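Local coordinates for MutT related protein (Methanosarcina mazei, PDB 3GRN), which probably acts as a Nudix-family hydrolase related to MutT, a family that typically cleaves nucleoside diphosphates linked to another group, at residues Pro47-Ser50 with Leu51-Val55; Glu120-Pro123 with Ala124-Asp128; Phe130-Phe133 with Asp134-Lys138. All blocks are in the same frame, centred on the assembly; numbering follows the deposited sequence. Where two conformers were deposited one is given.

Contact 1: residues Pro47-Ser50 with Leu51-Val55; sequences PDES and LKEGV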
ATOM      1  N   PRO A  47      -6.209   5.354  10.122  1.00 30.12           N
ATOM      2  CA  PRO A  47      -6.962   6.245  11.010  1.00 27.03           C
ATOM      3  C   PRO A  47      -8.477   6.036  10.851  1.00 32.47           C
ATOM      4  O   PRO A  47      -8.992   5.970   9.713  1.00 24.82           O
ATOM      5  CB  PRO A  47      -6.567   7.645  10.529  1.00 32.84           C
ATOM      6  CG  PRO A  47      -5.230   7.477   9.900  1.00 33.24           C
ATOM      7  CD  PRO A  47      -5.226   6.095   9.299  1.00 35.02           C
ATOM      8  N   ASP A  48      -9.157   5.894  11.996  1.00 30.59           N
ATOM      9  CA  ASP A  48     -10.631   5.773  12.099  1.00 32.77           C
ATOM     10  C   ASP A  48     -11.225   4.443  11.622  1.00 28.95           C
ATOM     11  O   ASP A  48     -12.442   4.310  11.505  1.00 35.75           O
ATOM     12  CB  ASP A  48     -11.351   6.968  11.440  1.00 39.74           C
ATOM     13  CG  ASP A  48     -10.823   8.311  11.921  1.00 52.22           C
ATOM     14  OD1 ASP A  48     -11.027   8.644  13.109  1.00 60.21           O
ATOM     15  OD2 ASP A  48     -10.204   9.038  11.109  1.00 56.46           O
ATOM     16  N   GLU A  49     -10.371   3.444  11.388  1.00 23.33           N
ATOM     17  CA  GLU A  49     -10.817   2.170  10.851  1.00 21.50           C
ATOM     18  C   GLU A  49     -10.973   1.098  11.947  1.00 22.98           C
ATOM     19  O   GLU A  49     -10.133   1.020  12.842  1.00 25.80           O
ATOM     20  CB  GLU A  49      -9.769   1.703   9.841  1.00 28.66           C
ATOM     21  CG  GLU A  49     -10.068   0.400   9.158  1.00 27.14           C
ATOM     22  CD  GLU A  49      -9.051   0.089   8.097  1.00 30.54           C
ATOM     23  OE1 GLU A  49      -9.469  -0.140   6.942  1.00 25.60           O
ATOM     24  OE2 GLU A  49      -7.836   0.052   8.424  1.00 24.45           O
ATOM     25  N   SER A  50     -11.998   0.259  11.851  1.00 19.90           N
ATOM     26  CA  SER A  50     -12.114  -0.897  12.770  1.00 23.99           C
ATOM     27  C   SER A  50     -11.116  -2.017  12.418  1.00 21.96           C
ATOM     28  O   SER A  50     -10.665  -2.102  11.270  1.00 16.31           O
ATOM     29  CB  SER A  50     -13.530  -1.457  12.778  1.00 24.17           C
ATOM     30  OG  SER A  50     -13.774  -2.261  11.636  1.00 27.62           O
ATOM     31  N   LEU A  51     -10.774  -2.889  13.370  1.00 17.97           N
ATOM     32  CA  LEU A  51      -9.759  -3.930  13.062  1.00 12.85           C
ATOM     33  C   LEU A  51     -10.240  -4.876  11.942  1.00 13.54           C
ATOM     34  O   LEU A  51      -9.485  -5.171  11.002  1.00 14.27           O
ATOM     35  CB  LEU A  51      -9.395  -4.770  14.304  1.00 13.54           C
ATOM     36  CG  LEU A  51      -8.797  -4.012  15.474  1.00 16.52           C
ATOM     37  CD1 LEU A  51      -8.435  -5.017  16.567  1.00 21.26           C
ATOM     38  CD2 LEU A  51      -7.587  -3.168  15.051  1.00 17.14           C
ATOM     39  N   LYS A  52     -11.493  -5.312  12.010  1.00 17.72           N
ATOM     40  CA  LYS A  52     -12.031  -6.244  11.021  1.00 17.75           C
ATOM     41  C   LYS A  52     -12.160  -5.617   9.624  1.00 17.90           C
ATOM     42  O   LYS A  52     -11.959  -6.308   8.622  1.00 18.94           O
ATOM     43  CB  LYS A  52     -13.362  -6.840  11.490  1.00 22.45           C
ATOM     44  CG  LYS A  52     -13.148  -8.033  12.460  1.00 25.84           C
ATOM     45  CD  LYS A  52     -14.396  -8.905  12.629  1.00 29.83           C
ATOM     46  CE  LYS A  52     -14.123 -10.036  13.593  1.00 28.77           C
ATOM     47  NZ  LYS A  52     -15.134 -11.138  13.463  1.00 35.79           N
ATOM     48  N   GLU A  53     -12.451  -4.315   9.568  1.00 17.16           N
ATOM     49  CA  GLU A  53     -12.475  -3.582   8.286  1.00 22.93           C
ATOM     50  C   GLU A  53     -11.057  -3.543   7.740  1.00 20.63           C
ATOM     51  O   GLU A  53     -10.832  -3.773   6.554  1.00 19.78           O
ATOM     52  CB  GLU A  53     -12.987  -2.147   8.462  1.00 24.47           C
ATOM     53  CG  GLU A  53     -14.508  -1.982   8.472  1.00 32.41           C
ATOM     54  CD  GLU A  53     -15.001  -0.637   9.067  1.00 40.80           C
ATOM     55  OE1 GLU A  53     -14.184   0.206   9.528  1.00 45.67           O
ATOM     56  OE2 GLU A  53     -16.235  -0.425   9.073  1.00 56.78           O
ATOM     57  N   GLY A  54     -10.101  -3.243   8.623  1.00 17.44           N
ATOM     58  CA  GLY A  54      -8.695  -3.214   8.259  1.00 13.83           C
ATOM     59  C   GLY A  54      -8.173  -4.514   7.679  1.00 13.42           C
ATOM     60  O   GLY A  54      -7.501  -4.516   6.650  1.00 14.69           O
ATOM     61  N   VAL A  55      -8.484  -5.624   8.332  1.00 12.41           N
ATOM     62  CA  VAL A  55      -7.898  -6.874   7.857  1.00 11.76           C
ATOM     63  C   VAL A  55      -8.527  -7.289   6.517  1.00 11.82           C
ATOM     64  O   VAL A  55      -7.796  -7.738   5.634  1.00 14.20           O
ATOM     65  CB  VAL A  55      -7.873  -7.974   8.955  1.00 18.02           C
ATOM     66  CG1 VAL A  55      -9.253  -8.449   9.267  1.00 19.83           C
ATOM     67  CG2 VAL A  55      -6.887  -9.084   8.601  1.00 21.46           C
TER
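The carbonyl oxygen S50 O takes the N-H of G54 at 2.9 Å, the first full-turn bond of the helix that starts at L51. Two further bonds tie S50 to E53 and make a capping box. S50 OG, turned between its own backbone N and carbonyl carbon (chi1 78°), accepts from E53 N at 3.2 Å. In return OE1 of E53 accepts from S50 N at 3.2 Å, on a nearly straight path (166°) that meets the carboxylate from above its plane. E49 comes in beside this cap. Its CG lies anti to the backbone N (chi1 -179°), and the extended chain runs past E53 the other way until E49 CD sits 3.3 Å from G54 CA, where a side chain would be tight. The carboxylate is held by a salt bridge to R57 and by the backbone N of N46. Cut back to an alanine, E49 would probably leave R57 without its carboxylate mate, N46 N without this acceptor and a gap over G54. Residues 43-64 fit the Nudix box, and the capping box probably helps set where the helix of that motif begins, while two acidic side chains near its N-terminus probably suit the helix dipole.

Contact 2: residues Glu120-Pro123 with Ala124-Asp128; sequences ETLP and AYFRD
With CG between the backbone N and the carbonyl carbon (chi1 51°), Y125 swings its ring back over P123, whereas F126, its CG beside the backbone N (chi1 -78°), sends its ring along the same side of the helix start. P123 CB then lies over one face of the Y125 ring, 3.9 Å from the centroid, in a CH-pi contact. The ring of F126 meets P123 CD at its edge, and F126 CB packs 3.8 Å from L122 CG, the two side chains crossing at about a right angle. Further out, Y125 stacks on F78 and F126 meets Y12 edge-to-face, so this aromatic pair joins the helix start to the sheet. The N-cap residue is P123: its O accepts from R127 N at 3.1 Å and weakly from F126 N. R127 bends at chi3 and turns back toward the carbonyls of the preceding loop. Its NE donates to a water at 2.9 Å, which in turn gives a weak bond to L122 O. R127 NH1 lies 3.2 Å from E120 O, at the guanidinium edge. Apolar and aromatic groups thus fasten the first turn to the sheet, while the R127 cation lies near loop carbonyls, which would probably favour its charge.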
ATOM      1  N   GLU A 120      12.829 -20.860   8.035  1.00 65.55           N
ATOM      2  CA  GLU A 120      13.905 -20.010   8.526  1.00 67.74           C
ATOM      3  C   GLU A 120      13.646 -18.555   8.148  1.00 66.16           C
ATOM      4  O   GLU A 120      13.938 -17.642   8.922  1.00 68.81           O
ATOM      5  CB  GLU A 120      15.256 -20.480   7.979  1.00 68.38           C
ATOM      6  CG  GLU A 120      16.459 -19.748   8.567  1.00 75.30           C
ATOM      7  CD  GLU A 120      17.795 -20.285   8.085  1.00 74.95           C
ATOM      8  OE1 GLU A 120      17.869 -21.457   7.648  1.00 81.52           O
ATOM      9  OE2 GLU A 120      18.778 -19.525   8.154  1.00 80.78           O
ATOM     10  N   THR A 121      13.079 -18.346   6.963  1.00 62.86           N
ATOM     11  CA  THR A 121      12.861 -16.998   6.436  1.00 59.79           C
ATOM     12  C   THR A 121      11.486 -16.393   6.795  1.00 55.28           C
ATOM     13  O   THR A 121      11.107 -15.337   6.268  1.00 54.97           O
ATOM     14  CB  THR A 121      13.159 -16.918   4.908  1.00 62.02           C
ATOM     15  OG1 THR A 121      12.668 -18.095   4.252  1.00 61.63           O
ATOM     16  CG2 THR A 121      14.665 -16.790   4.664  1.00 63.27           C
ATOM     17  N   LEU A 122      10.755 -17.070   7.684  1.00 47.40           N
ATOM     18  CA  LEU A 122       9.626 -16.466   8.394  1.00 38.51           C
ATOM     19  C   LEU A 122      10.150 -15.927   9.727  1.00 33.97           C
ATOM     20  O   LEU A 122      10.681 -16.698  10.532  1.00 29.88           O
ATOM     21  CB  LEU A 122       8.513 -17.485   8.637  1.00 41.98           C
ATOM     22  CG  LEU A 122       7.162 -16.946   9.127  1.00 37.73           C
ATOM     23  CD1 LEU A 122       6.314 -16.366   7.985  1.00 33.74           C
ATOM     24  CD2 LEU A 122       6.382 -18.012   9.873  1.00 42.11           C
ATOM     25  N   PRO A 123      10.002 -14.605   9.958  1.00 26.38           N
ATOM     26  CA  PRO A 123      10.554 -13.885  11.104  1.00 22.58           C
ATOM     27  C   PRO A 123      10.180 -14.494  12.431  1.00 18.92           C
ATOM     28  O   PRO A 123       9.086 -15.050  12.573  1.00 21.24           O
ATOM     29  CB  PRO A 123       9.921 -12.504  10.980  1.00 24.24           C
ATOM     30  CG  PRO A 123       9.655 -12.354   9.542  1.00 29.38           C
ATOM     31  CD  PRO A 123       9.255 -13.699   9.068  1.00 27.28           C
ATOM     32  N   ALA A 124      11.080 -14.354  13.410  1.00 22.78           N
ATOM     33  CA  ALA A 124      10.959 -15.077  14.687  1.00 21.02           C
ATOM     34  C   ALA A 124       9.635 -14.862  15.399  1.00 20.49           C
ATOM     35  O   ALA A 124       9.063 -15.807  15.932  1.00 21.21           O
ATOM     36  CB  ALA A 124      12.132 -14.738  15.612  1.00 27.46           C
ATOM     37  N   TYR A 125       9.118 -13.638  15.339  1.00 21.33           N
ATOM     38  CA  TYR A 125       7.844 -13.326  15.986  1.00 21.98           C
ATOM     39  C   TYR A 125       6.655 -14.082  15.379  1.00 19.08           C
ATOM     40  O   TYR A 125       5.723 -14.438  16.107  1.00 24.98           O
ATOM     41  CB  TYR A 125       7.586 -11.811  16.044  1.00 19.81           C
ATOM     42  CG  TYR A 125       7.731 -11.085  14.732  1.00 23.03           C
ATOM     43  CD1 TYR A 125       6.680 -11.030  13.832  1.00 23.64           C
ATOM     44  CD2 TYR A 125       8.926 -10.454  14.388  1.00 22.32           C
ATOM     45  CE1 TYR A 125       6.811 -10.374  12.625  1.00 20.71           C
ATOM     46  CE2 TYR A 125       9.064  -9.782  13.198  1.00 23.97           C
ATOM     47  CZ  TYR A 125       7.997  -9.758  12.303  1.00 28.42           C
ATOM     48  OH  TYR A 125       8.092  -9.099  11.092  1.00 33.04           O
ATOM     49  N   PHE A 126       6.690 -14.319  14.063  1.00 18.96           N
ATOM     50  CA  PHE A 126       5.644 -15.117  13.421  1.00 20.93           C
ATOM     51  C   PHE A 126       5.798 -16.603  13.755  1.00 23.34           C
ATOM     52  O   PHE A 126       4.809 -17.276  14.029  1.00 20.77           O
ATOM     53  CB  PHE A 126       5.619 -14.915  11.910  1.00 20.75           C
ATOM     54  CG  PHE A 126       4.948 -13.636  11.467  1.00 20.86           C
ATOM     55  CD1 PHE A 126       3.751 -13.219  12.039  1.00 28.34           C
ATOM     56  CD2 PHE A 126       5.489 -12.888  10.422  1.00 26.07           C
ATOM     57  CE1 PHE A 126       3.121 -12.047  11.612  1.00 28.88           C
ATOM     58  CE2 PHE A 126       4.863 -11.716   9.986  1.00 25.71           C
ATOM     59  CZ  PHE A 126       3.680 -11.298  10.587  1.00 25.04           C
ATOM     60  N   ARG A 127       7.039 -17.095  13.739  1.00 20.63           N
ATOM     61  CA  ARG A 127       7.369 -18.459  14.169  1.00 28.59           C
ATOM     62  C   ARG A 127       6.778 -18.722  15.560  1.00 26.57           C
ATOM     63  O   ARG A 127       6.052 -19.689  15.750  1.00 26.17           O
ATOM     64  CB  ARG A 127       8.899 -18.648  14.176  1.00 25.86           C
ATOM     65  CG  ARG A 127       9.372 -20.086  14.214  1.00 43.88           C
ATOM     66  CD  ARG A 127      10.905 -20.170  14.222  1.00 38.91           C
ATOM     67  NE  ARG A 127      11.500 -19.549  13.035  1.00 55.98           N
ATOM     68  CZ  ARG A 127      12.357 -18.529  13.061  1.00 51.31           C
ATOM     69  NH1 ARG A 127      12.833 -18.041  11.926  1.00 58.11           N
ATOM     70  NH2 ARG A 127      12.752 -18.004  14.215  1.00 49.02           N
ATOM     71  N   ASP A 128       7.098 -17.840  16.506  1.00 25.46           N
ATOM     72  CA  ASP A 128       6.564 -17.880  17.869  0.60 23.41           C
ATOM     73  C   ASP A 128       5.031 -17.888  17.876  1.00 25.77           C
ATOM     74  O   ASP A 128       4.404 -18.673  18.594  1.00 25.86           O
ATOM     75  CB  ASP A 128       7.089 -16.675  18.651  0.60 28.36           C
ATOM     76  CG  ASP A 128       6.810 -16.762  20.136  0.60 33.89           C
ATOM     77  OD1 ASP A 128       7.304 -17.709  20.789  0.60 40.00           O
ATOM     78  OD2 ASP A 128       6.117 -15.861  20.656  0.60 38.13           O
TER
HETATM   79  O   HOH W   1       9.917 -19.981  10.616  1.00 54.22           O

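Contact 3: residues Phe130-Phe133 with Asp134-Lys138; sequences FERF and DRENK
This is a local contact of side chains three to four residues apart in the last turns of helix 124-137: the N137 amide over F133, and charged E131, R132, R135 and E136. N137 folds its amide back so that ND2 gives a short, straight bond to F133 O (2.7 Å, 169°), from above the carbonyl plane. N137 N reaches the same oxygen at 3.1 Å from the opposite face, so both N-H groups of N137 grip it, with a weak third bond from E136 N. N137 ND2 also sits 3.3 Å above the plane of the F133 ring, over its centre, the ring and amide 55° apart; CG of F133 anti to the backbone N (chi1 -178°) puts the ring there. E131 OE1 and R135 NH2 form a long salt bridge of 3.7 Å, and the R135 guanidinium lays one face over R132 CA. E136 runs beside R132, its OE2 3.5 Å from R132 CG, while the R132 guanidinium makes a salt bridge to D128 and a hydrogen bond to Q75 O. F130 meets F22 edge-to-face and F133 packs on L14. An amphipathic surface helix results, aromatics against the sheet and helix 113-116, in the alpha-beta-alpha sandwich of the Nudix fold.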
ATOM      1  N   PHE A 130       2.930 -18.912  15.580  1.00 22.69           N
ATOM      2  CA  PHE A 130       2.426 -20.203  15.100  1.00 23.64           C
ATOM      3  C   PHE A 130       2.653 -21.319  16.111  1.00 22.74           C
ATOM      4  O   PHE A 130       1.831 -22.214  16.224  1.00 25.89           O
ATOM      5  CB  PHE A 130       3.025 -20.567  13.761  1.00 20.07           C
ATOM      6  CG  PHE A 130       2.329 -19.926  12.596  1.00 18.94           C
ATOM      7  CD1 PHE A 130       1.130 -20.447  12.120  1.00 19.97           C
ATOM      8  CD2 PHE A 130       2.875 -18.800  11.971  1.00 16.83           C
ATOM      9  CE1 PHE A 130       0.489 -19.874  11.025  1.00 31.11           C
ATOM     10  CE2 PHE A 130       2.243 -18.225  10.873  1.00 20.19           C
ATOM     11  CZ  PHE A 130       1.043 -18.763  10.406  1.00 19.65           C
ATOM     12  N   GLU A 131       3.742 -21.240  16.864  1.00 25.14           N
ATOM     13  CA  GLU A 131       4.004 -22.213  17.925  1.00 29.08           C
ATOM     14  C   GLU A 131       2.955 -22.102  19.034  1.00 28.34           C
ATOM     15  O   GLU A 131       2.458 -23.107  19.529  1.00 35.17           O
ATOM     16  CB  GLU A 131       5.416 -22.034  18.487  1.00 31.74           C
ATOM     17  CG  GLU A 131       6.189 -23.347  18.674  1.00 53.66           C
ATOM     18  CD  GLU A 131       5.405 -24.411  19.435  1.00 67.34           C
ATOM     19  OE1 GLU A 131       5.081 -24.185  20.621  1.00 75.06           O
ATOM     20  OE2 GLU A 131       5.111 -25.474  18.842  1.00 72.46           O
ATOM     21  N   ARG A 132       2.597 -20.868  19.383  1.00 26.84           N
ATOM     22  CA  ARG A 132       1.571 -20.572  20.370  1.00 23.12           C
ATOM     23  C   ARG A 132       0.166 -20.934  19.856  1.00 27.55           C
ATOM     24  O   ARG A 132      -0.611 -21.564  20.568  1.00 28.76           O
ATOM     25  CB  ARG A 132       1.687 -19.082  20.756  1.00 23.58           C
ATOM     26  CG  ARG A 132       0.630 -18.516  21.668  1.00 27.40           C
ATOM     27  CD  ARG A 132       1.031 -17.100  22.160  1.00 33.36           C
ATOM     28  NE  ARG A 132       1.166 -16.095  21.087  1.00 37.79           N
ATOM     29  CZ  ARG A 132       2.327 -15.606  20.647  1.00 36.30           C
ATOM     30  NH1 ARG A 132       3.469 -16.029  21.174  1.00 39.36           N
ATOM     31  NH2 ARG A 132       2.358 -14.698  19.678  1.00 30.35           N
ATOM     32  N   PHE A 133      -0.149 -20.552  18.612  1.00 24.55           N
ATOM     33  CA  PHE A 133      -1.428 -20.893  17.975  1.00 25.57           C
ATOM     34  C   PHE A 133      -1.677 -22.410  17.962  1.00 27.75           C
ATOM     35  O   PHE A 133      -2.780 -22.864  18.263  1.00 29.42           O
ATOM     36  CB  PHE A 133      -1.451 -20.341  16.550  1.00 24.87           C
ATOM     37  CG  PHE A 133      -2.737 -20.579  15.816  1.00 20.78           C
ATOM     38  CD1 PHE A 133      -3.879 -19.840  16.122  1.00 23.56           C
ATOM     39  CD2 PHE A 133      -2.800 -21.535  14.798  1.00 26.63           C
ATOM     40  CE1 PHE A 133      -5.069 -20.049  15.426  1.00 28.55           C
ATOM     41  CE2 PHE A 133      -3.981 -21.745  14.093  1.00 23.44           C
ATOM     42  CZ  PHE A 133      -5.118 -21.008  14.414  1.00 28.96           C
ATOM     43  N   ASP A 134      -0.637 -23.163  17.611  1.00 26.05           N
ATOM     44  CA  ASP A 134      -0.678 -24.632  17.543  1.00 35.87           C
ATOM     45  C   ASP A 134      -1.037 -25.252  18.899  1.00 36.21           C
ATOM     46  O   ASP A 134      -1.877 -26.157  18.976  1.00 35.24           O
ATOM     47  CB  ASP A 134       0.673 -25.167  17.051  1.00 32.27           C
ATOM     48  CG  ASP A 134       0.710 -26.697  16.924  1.00 46.53           C
ATOM     49  OD1 ASP A 134      -0.282 -27.309  16.470  1.00 47.59           O
ATOM     50  OD2 ASP A 134       1.764 -27.283  17.256  1.00 58.46           O
ATOM     51  N   ARG A 135      -0.416 -24.747  19.961  1.00 34.69           N
ATOM     52  CA  ARG A 135      -0.676 -25.264  21.302  1.00 38.87           C
ATOM     53  C   ARG A 135      -2.051 -24.846  21.849  1.00 40.35           C
ATOM     54  O   ARG A 135      -2.658 -25.581  22.624  1.00 37.98           O
ATOM     55  CB  ARG A 135       0.481 -24.945  22.266  1.00 40.11           C
ATOM     56  CG  ARG A 135       0.350 -23.669  23.089  1.00 53.81           C
ATOM     57  CD  ARG A 135       1.436 -23.593  24.154  1.00 50.27           C
ATOM     58  NE  ARG A 135       2.709 -23.124  23.608  1.00 57.55           N
ATOM     59  CZ  ARG A 135       3.139 -21.868  23.686  1.00 56.25           C
ATOM     60  NH1 ARG A 135       2.406 -20.945  24.303  1.00 53.30           N
ATOM     61  NH2 ARG A 135       4.308 -21.534  23.156  1.00 54.41           N
ATOM     62  N   GLU A 136      -2.564 -23.692  21.418  1.00 31.83           N
ATOM     63  CA  GLU A 136      -3.887 -23.263  21.863  1.00 32.80           C
ATOM     64  C   GLU A 136      -5.030 -23.957  21.102  1.00 37.40           C
ATOM     65  O   GLU A 136      -6.165 -23.995  21.584  1.00 37.90           O
ATOM     66  CB  GLU A 136      -4.015 -21.727  21.858  1.00 29.51           C
ATOM     67  CG  GLU A 136      -2.971 -21.056  22.773  1.00 26.33           C
ATOM     68  CD  GLU A 136      -3.019 -19.530  22.778  1.00 36.57           C
ATOM     69  OE1 GLU A 136      -3.761 -18.929  21.963  1.00 31.34           O
ATOM     70  OE2 GLU A 136      -2.300 -18.933  23.614  1.00 36.12           O
ATOM     71  N   ASN A 137      -4.724 -24.520  19.935  1.00 39.89           N
ATOM     72  CA  ASN A 137      -5.694 -25.352  19.222  1.00 50.78           C
ATOM     73  C   ASN A 137      -5.680 -26.811  19.676  1.00 59.72           C
ATOM     74  O   ASN A 137      -6.690 -27.319  20.168  1.00 63.86           O
ATOM     75  CB  ASN A 137      -5.493 -25.267  17.711  1.00 49.77           C
ATOM     76  CG  ASN A 137      -6.065 -24.001  17.123  1.00 51.93           C
ATOM     77  OD1 ASN A 137      -7.159 -24.005  16.559  1.00 51.50           O
ATOM     78  ND2 ASN A 137      -5.334 -22.900  17.264  1.00 49.03           N
ATOM     79  N   LYS A 138      -4.532 -27.469  19.526  1.00 67.55           N
ATOM     80  CA  LYS A 138      -4.427 -28.915  19.742  1.00 74.94           C
ATOM     81  C   LYS A 138      -4.311 -29.297  21.216  1.00 77.42           C
ATOM     82  O   LYS A 138      -5.103 -30.103  21.709  1.00 78.91           O
ATOM     83  CB  LYS A 138      -3.271 -29.505  18.924  1.00 77.31           C
ATOM     84  CG  LYS A 138      -3.400 -29.251  17.426  1.00 83.15           C
ATOM     85  CD  LYS A 138      -2.502 -30.162  16.604  1.00 87.63           C
ATOM     86  CE  LYS A 138      -2.724 -29.931  15.113  1.00 90.18           C
ATOM     87  NZ  LYS A 138      -2.125 -31.005  14.278  1.00 90.40           N
TER

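Along the chain the contacts come in series: contact 1 opens helix 51-63, contact 2 opens helix 124-137, and contact 3 lies toward the end of that second helix. Contacts 2 and 3 therefore share one helix; their centres are 14 Å apart and they touch where L122 CD2 packs on F130 CD2 at 4.2 Å. Contact 1 stands apart, its centre 25 Å from that of contact 2, on the opposite side of the chain's centre, and 26 Å from that of contact 3. Between the two helices runs the mixed sheet, whose strand 7-16 is touched by side chains from all three contacts, consistent with the sandwich of a Nudix domain.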